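Local coordinates for protein putative Transcriptional Regulator (Rhodococcus sp., PDB 2IA2) that probably regulates transcription as an IclR-family dimer, binding DNA through a winged helix-turn-helix domain and probably sensing a small molecule through a GAF-like domain, at residues H32-Q35 with R36-L39; L82-S85 with Y86-L90; L249-T252 with A253-E257. One frame throughout, in Å; residues are numbered along the deposited sequence.

Contact 1: H32-Q35 with R36-L39; sequences HRNQ and RRTL
N34 and R37 stack flat group on flat group in the loop and short strand leading into helix 39-46. The amide plane of N34 and the guanidinium plane of R37 are only 7° apart, and N34 CG approaches R37 NH2 to 3.3 Å over one face of the guanidinium. N34 OD1 sits above the same group, displaced toward its rim, 3.3 Å from R37 NH1. The angle there is too poor for a hydrogen bond, so the two planes meet as a stack. R37 reaches this position because its CG lies anti to its carbonyl carbon (chi1 -69°) and the chain then runs extended to NE, bringing the guanidinium alongside N34, where chi4 of -98° turns its plane nearly parallel to the amide. Each stacked group is anchored separately: N34 ND2 bonds to D31 OD1, while R37 NH1 forms a salt bridge with D41 and R37 NH2 donates to the carbonyl oxygen of C29. With alanine in place of R37, the D41 carboxylate would probably lose its charged mate and the C29 carbonyl a donor, and the N34 amide would lose the flat group stacked on it.

R36 heads the other way. Its extended chain leaves the backbone and makes a cation-pi contact with W74. Q35 directs its amide away from R36-L39 and packs on S91 of the second subunit. The two neighbouring arginines thus point apart, R37 at the start of the short strand 37-38 toward helix 39-46, R36 toward W74 on strand 72-75. Backbone pairing of R37 with F73, followed by T38 as N-cap of helix 39-46, is characteristic of the small edge strand of a winged helix-turn-helix domain, here that of the IclR family.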
# COMPACT_ATOMS: atom_id res chain seq x y z
N HIS A 32 0.69 7.80 16.11
CA HIS A 32 1.97 7.53 16.75
C HIS A 32 2.12 8.31 18.07
O HIS A 32 2.63 7.79 19.07
CB HIS A 32 3.13 7.85 15.80
CG HIS A 32 4.46 7.82 16.48
ND1 HIS A 32 5.13 6.65 16.75
CD2 HIS A 32 5.22 8.82 16.99
CE1 HIS A 32 6.26 6.93 17.37
NE2 HIS A 32 6.35 8.24 17.52
N ARG A 33 1.67 9.55 18.06
CA ARG A 33 1.85 10.42 19.21
C ARG A 33 0.74 10.13 20.22
O ARG A 33 0.82 10.51 21.39
CB ARG A 33 1.88 11.92 18.78
CG ARG A 33 3.19 12.36 18.00
N ASN A 34 -0.30 9.43 19.79
CA ASN A 34 -1.51 9.27 20.64
C ASN A 34 -2.03 7.85 20.59
O ASN A 34 -3.06 7.57 19.95
CB ASN A 34 -2.64 10.23 20.22
CG ASN A 34 -2.26 11.68 20.34
OD1 ASN A 34 -2.51 12.31 21.37
ND2 ASN A 34 -1.68 12.24 19.27
N GLN A 35 -1.33 6.96 21.31
CA GLN A 35 -1.56 5.53 21.16
C GLN A 35 -2.78 5.05 21.94
O GLN A 35 -3.49 4.13 21.51
CB GLN A 35 -0.33 4.79 21.68
CG GLN A 35 1.01 5.29 21.09
CD GLN A 35 2.15 4.33 21.45
OE1 GLN A 35 2.12 3.68 22.51
NE2 GLN A 35 3.13 4.21 20.56
N ARG A 36 -2.95 5.63 23.11
CA ARG A 36 -4.11 5.39 23.95
C ARG A 36 -4.70 6.77 24.29
O ARG A 36 -3.95 7.73 24.42
CB ARG A 36 -3.73 4.64 25.23
CG ARG A 36 -3.19 3.23 24.95
CD ARG A 36 -3.17 2.32 26.20
NE ARG A 36 -3.04 0.90 25.78
CZ ARG A 36 -3.24 -0.17 26.56
NH1 ARG A 36 -3.60 -0.01 27.84
NH2 ARG A 36 -3.10 -1.40 26.07
N ARG A 37 -6.01 6.86 24.46
CA ARG A 37 -6.60 8.15 24.84
C ARG A 37 -7.72 8.00 25.85
O ARG A 37 -8.43 6.97 25.83
CB ARG A 37 -7.17 8.88 23.61
CG ARG A 37 -6.16 9.40 22.58
CD ARG A 37 -6.98 10.25 21.64
NE ARG A 37 -6.31 10.80 20.47
CZ ARG A 37 -5.82 12.03 20.39
NH1 ARG A 37 -5.81 12.82 21.44
NH2 ARG A 37 -5.27 12.45 19.25
N THR A 38 -7.88 9.00 26.72
CA THR A 38 -9.04 9.01 27.65
C THR A 38 -10.26 9.50 26.87
O THR A 38 -10.12 10.08 25.77
CB THR A 38 -8.87 10.00 28.81
OG1 THR A 38 -8.58 11.29 28.24
CG2 THR A 38 -7.74 9.59 29.77
N LEU A 39 -11.45 9.26 27.42
CA LEU A 39 -12.66 9.89 26.91
C LEU A 39 -12.53 11.41 26.66
O LEU A 39 -12.85 11.89 25.58
CB LEU A 39 -13.86 9.57 27.82
CG LEU A 39 -15.24 10.09 27.38
CD1 LEU A 39 -15.65 9.65 25.95
CD2 LEU A 39 -16.35 9.72 28.37

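Contact 2: L82-S85 with Y86-L90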
# COMPACT_ATOMS: atom_id res chain seq x y z
N LEU A 82 -10.87 -3.12 7.46
CA LEU A 82 -11.46 -2.08 6.63
C LEU A 82 -10.54 -1.79 5.44
O LEU A 82 -9.84 -0.77 5.46
CB LEU A 82 -11.74 -0.81 7.47
CG LEU A 82 -12.61 -0.94 8.75
CD1 LEU A 82 -12.43 0.23 9.76
CD2 LEU A 82 -14.10 -1.16 8.43
N GLY A 83 -10.44 -2.70 4.47
CA GLY A 83 -9.82 -2.36 3.17
C GLY A 83 -8.31 -2.56 3.04
O GLY A 83 -7.76 -2.60 1.91
N TYR A 84 -7.63 -2.81 4.16
CA TYR A 84 -6.17 -2.58 4.16
C TYR A 84 -5.41 -3.55 3.23
O TYR A 84 -4.52 -3.14 2.52
CB TYR A 84 -5.57 -2.59 5.60
CG TYR A 84 -4.37 -1.66 5.68
CD1 TYR A 84 -4.52 -0.31 6.08
CD2 TYR A 84 -3.09 -2.10 5.28
CE1 TYR A 84 -3.37 0.56 6.11
CE2 TYR A 84 -1.97 -1.25 5.30
CZ TYR A 84 -2.14 0.08 5.73
OH TYR A 84 -1.04 0.93 5.78
N SER A 85 -5.78 -4.82 3.25
CA SER A 85 -4.99 -5.80 2.56
C SER A 85 -5.15 -5.70 1.06
O SER A 85 -4.35 -6.23 0.33
CB SER A 85 -5.28 -7.22 3.05
OG SER A 85 -6.62 -7.51 2.75
N TYR A 86 -6.15 -5.03 0.57
CA TYR A 86 -6.18 -4.86 -0.88
C TYR A 86 -5.88 -3.48 -1.36
O TYR A 86 -5.26 -3.36 -2.42
CB TYR A 86 -7.44 -5.44 -1.56
CG TYR A 86 -8.58 -4.51 -1.60
CD1 TYR A 86 -8.67 -3.53 -2.61
CD2 TYR A 86 -9.61 -4.58 -0.63
CE1 TYR A 86 -9.75 -2.62 -2.66
CE2 TYR A 86 -10.70 -3.66 -0.67
CZ TYR A 86 -10.76 -2.70 -1.69
OH TYR A 86 -11.83 -1.81 -1.75
N LEU A 87 -6.22 -2.45 -0.58
CA LEU A 87 -5.84 -1.08 -0.96
C LEU A 87 -4.33 -0.89 -0.88
O LEU A 87 -3.77 -0.13 -1.65
CB LEU A 87 -6.58 -0.07 -0.09
CG LEU A 87 -8.10 -0.01 -0.34
CD1 LEU A 87 -8.74 0.94 0.64
CD2 LEU A 87 -8.28 0.57 -1.78
N SER A 88 -3.65 -1.59 0.02
CA SER A 88 -2.17 -1.49 0.16
C SER A 88 -1.41 -2.23 -0.95
O SER A 88 -0.22 -2.05 -1.16
CB SER A 88 -1.71 -1.89 1.58
OG SER A 88 -1.97 -3.28 1.83
N SER A 89 -2.12 -2.98 -1.74
CA SER A 89 -1.50 -3.70 -2.86
C SER A 89 -1.68 -3.04 -4.25
O SER A 89 -1.25 -3.63 -5.26
CB SER A 89 -1.97 -5.14 -2.88
OG SER A 89 -3.29 -5.16 -3.35
N LEU A 90 -2.28 -1.83 -4.31
CA LEU A 90 -2.52 -1.15 -5.58
C LEU A 90 -1.24 -0.84 -6.34
O LEU A 90 -0.26 -0.35 -5.77
CB LEU A 90 -3.30 0.18 -5.37
CG LEU A 90 -4.69 0.10 -4.76
CD1 LEU A 90 -5.37 1.48 -4.50
CD2 LEU A 90 -5.59 -0.78 -5.63
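Backbone bonds from Y86, L87 and S88 back to G83 and Y84 make this a local, largely buried contact within the one-turn helix 84-87, which lies in the connection between the winged-helix strand 72-75 and helix 92-107 and packs against the second subunit. G83 is the N-cap. G83 O takes two donors: L87 N at 2.9 Å, almost in line with the C=O bond, and Y86 N at 3.2 Å, 44° out of the carbonyl plane. G83 itself has a positive phi of 89°, which favours glycine, and a CB at this position would press on L87 CD1.

The G83 oxygen also lies over one face of the Y86 ring, 3.7 Å from Y86 CD2. L87 CB and CG each lie 3.4 Å from G83 O. Q35 of the second subunit packs on Y86 and its L80 on Y84, while T138 OG1 of that subunit bonds to S85 O.

Residues L87 to L90 form a type I beta turn, and Y86 O receives S89 N and S89 OG on the same face of its plane. Y84 O is gripped differently. Rotation of S88 OG into the position between its backbone N and carbonyl carbon (chi1 65°) folds the hydroxyl back, and S88 OG donates to Y84 O at 2.6 Å from the face opposite to that used by S88 N.

Contact 3: L249-T252 with A253-E257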
# COMPACT_ATOMS: atom_id res chain seq x y z
N LEU A 249 -2.48 19.78 -14.51
CA LEU A 249 -1.46 18.71 -14.60
C LEU A 249 -0.61 18.65 -13.30
O LEU A 249 -0.37 17.58 -12.75
CB LEU A 249 -0.61 18.94 -15.86
CG LEU A 249 0.58 17.95 -15.98
CD1 LEU A 249 0.08 16.55 -16.14
CD2 LEU A 249 1.45 18.32 -17.14
N ARG A 250 -0.19 19.81 -12.77
CA ARG A 250 0.58 19.86 -11.52
C ARG A 250 -0.17 19.28 -10.35
O ARG A 250 0.39 18.53 -9.52
CB ARG A 250 1.05 21.30 -11.21
CG ARG A 250 2.29 21.71 -11.96
CD ARG A 250 2.69 23.14 -11.50
NE ARG A 250 3.65 23.81 -12.37
CZ ARG A 250 4.98 23.67 -12.25
NH1 ARG A 250 5.49 22.86 -11.31
NH2 ARG A 250 5.79 24.30 -13.09
N VAL A 251 -1.45 19.63 -10.26
CA VAL A 251 -2.29 19.15 -9.16
C VAL A 251 -2.52 17.64 -9.27
O VAL A 251 -2.50 16.94 -8.28
CB VAL A 251 -3.61 19.96 -9.06
CG1 VAL A 251 -4.51 19.36 -8.00
CG2 VAL A 251 -3.31 21.46 -8.66
N THR A 252 -2.68 17.13 -10.49
CA THR A 252 -2.88 15.71 -10.70
C THR A 252 -1.63 14.95 -10.27
O THR A 252 -1.74 13.96 -9.60
CB THR A 252 -3.22 15.44 -12.20
OG1 THR A 252 -4.48 16.06 -12.46
CG2 THR A 252 -3.34 13.94 -12.50
N ALA A 253 -0.45 15.43 -10.66
CA ALA A 253 0.78 14.80 -10.31
C ALA A 253 0.86 14.67 -8.78
O ALA A 253 1.16 13.61 -8.28
CB ALA A 253 1.97 15.63 -10.80
N THR A 254 0.58 15.76 -8.05
CA THR A 254 0.66 15.74 -6.61
C THR A 254 -0.40 14.81 -5.94
O THR A 254 -0.13 14.06 -4.99
CB THR A 254 0.63 17.19 -6.03
OG1 THR A 254 -0.67 17.75 -6.18
CG2 THR A 254 1.56 18.10 -6.75
N ASP A 255 -1.62 14.83 -6.47
CA ASP A 255 -2.63 13.87 -6.02
C ASP A 255 -2.19 12.41 -6.18
O ASP A 255 -2.50 11.60 -5.33
CB ASP A 255 -3.93 14.02 -6.84
CG ASP A 255 -4.63 15.35 -6.60
OD1 ASP A 255 -4.29 16.05 -5.62
OD2 ASP A 255 -5.54 15.67 -7.39
N ILE A 256 -1.55 12.09 -7.31
CA ILE A 256 -1.08 10.72 -7.56
C ILE A 256 0.07 10.36 -6.59
O ILE A 256 0.05 9.28 -5.96
CB ILE A 256 -0.65 10.51 -9.09
CG1 ILE A 256 -1.87 10.59 -10.00
CG2 ILE A 256 0.05 9.14 -9.32
CD1 ILE A 256 -1.55 10.54 -11.53
N GLU A 257 1.02 11.27 -6.44
CA GLU A 257 2.10 11.14 -5.44
C GLU A 257 1.60 10.82 -4.05
O GLU A 257 2.16 9.97 -3.38
CB GLU A 257 2.88 12.46 -5.30
CG GLU A 257 3.80 12.62 -6.43
CD GLU A 257 4.66 13.89 -6.31
OE1 GLU A 257 4.34 14.77 -5.48
OE2 GLU A 257 5.63 13.99 -7.07
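V251 O is held by two donors from the next turn of helix 246-264. D255 N reaches V251 O at 2.9 Å in a nearly straight bond, with an N-H...O angle of 170°, and T254 OG1 donates to the same oxygen, also at 2.9 Å. The threonine hydroxyl can do so because chi1 of 71° sets OG1 between its own backbone N and carbonyl carbon, bending it back along the helix. The same rotation brings T254 CG2 to 3.0 Å from R250 O, a close methyl contact beside the bond that T254 N makes to that carbonyl.

The remaining carbonyls follow the regular helical pattern: L249 O accepts A253 N at 3.0 Å and T252 O accepts I256 N at 3.0 Å. The carboxylate of D255 also comes near V251 O, but both are acceptors, so this proximity is not a bond; V251 CG1 meets D255 OD2 at 3.9 Å. Two polar side chains are satisfied outside the segments, T252 OG1 by S248 O and R250 NH2 by D196 O.

On the buried side, the side chains of T252 and I256 lie side by side, pointing the same way, with T252 CG2 4.0 Å from I256 CD1, next to L103 and A96 of helix 92-107. L249 and A253 rest on strands 209-217 and 223-232. Such packing of a C-terminal helix beside helix 92-107 on an antiparallel sheet is characteristic of the GAF-like effector domain of IclR regulators.

Overall arrangement
The three contacts follow one another along the chain without touching. Contact 1 is a surface loop and short strand of the winged-helix domain, where charged and amide side chains stack and find their polar partners in neighbouring elements. Contact 2, about 25 Å away between centres, is buried and relies on backbone carbonyls and serine hydroxyls in a one-turn helix. Both meet the second subunit. Contact 3 lies closest to the centre of the chain, in the long helix 246-264, and touches no other chain; its regular helical bonds accompany an apolar face turned to sheet and helix. Contacts 2 and 3 come within about 10 Å of each other at their nearest atoms.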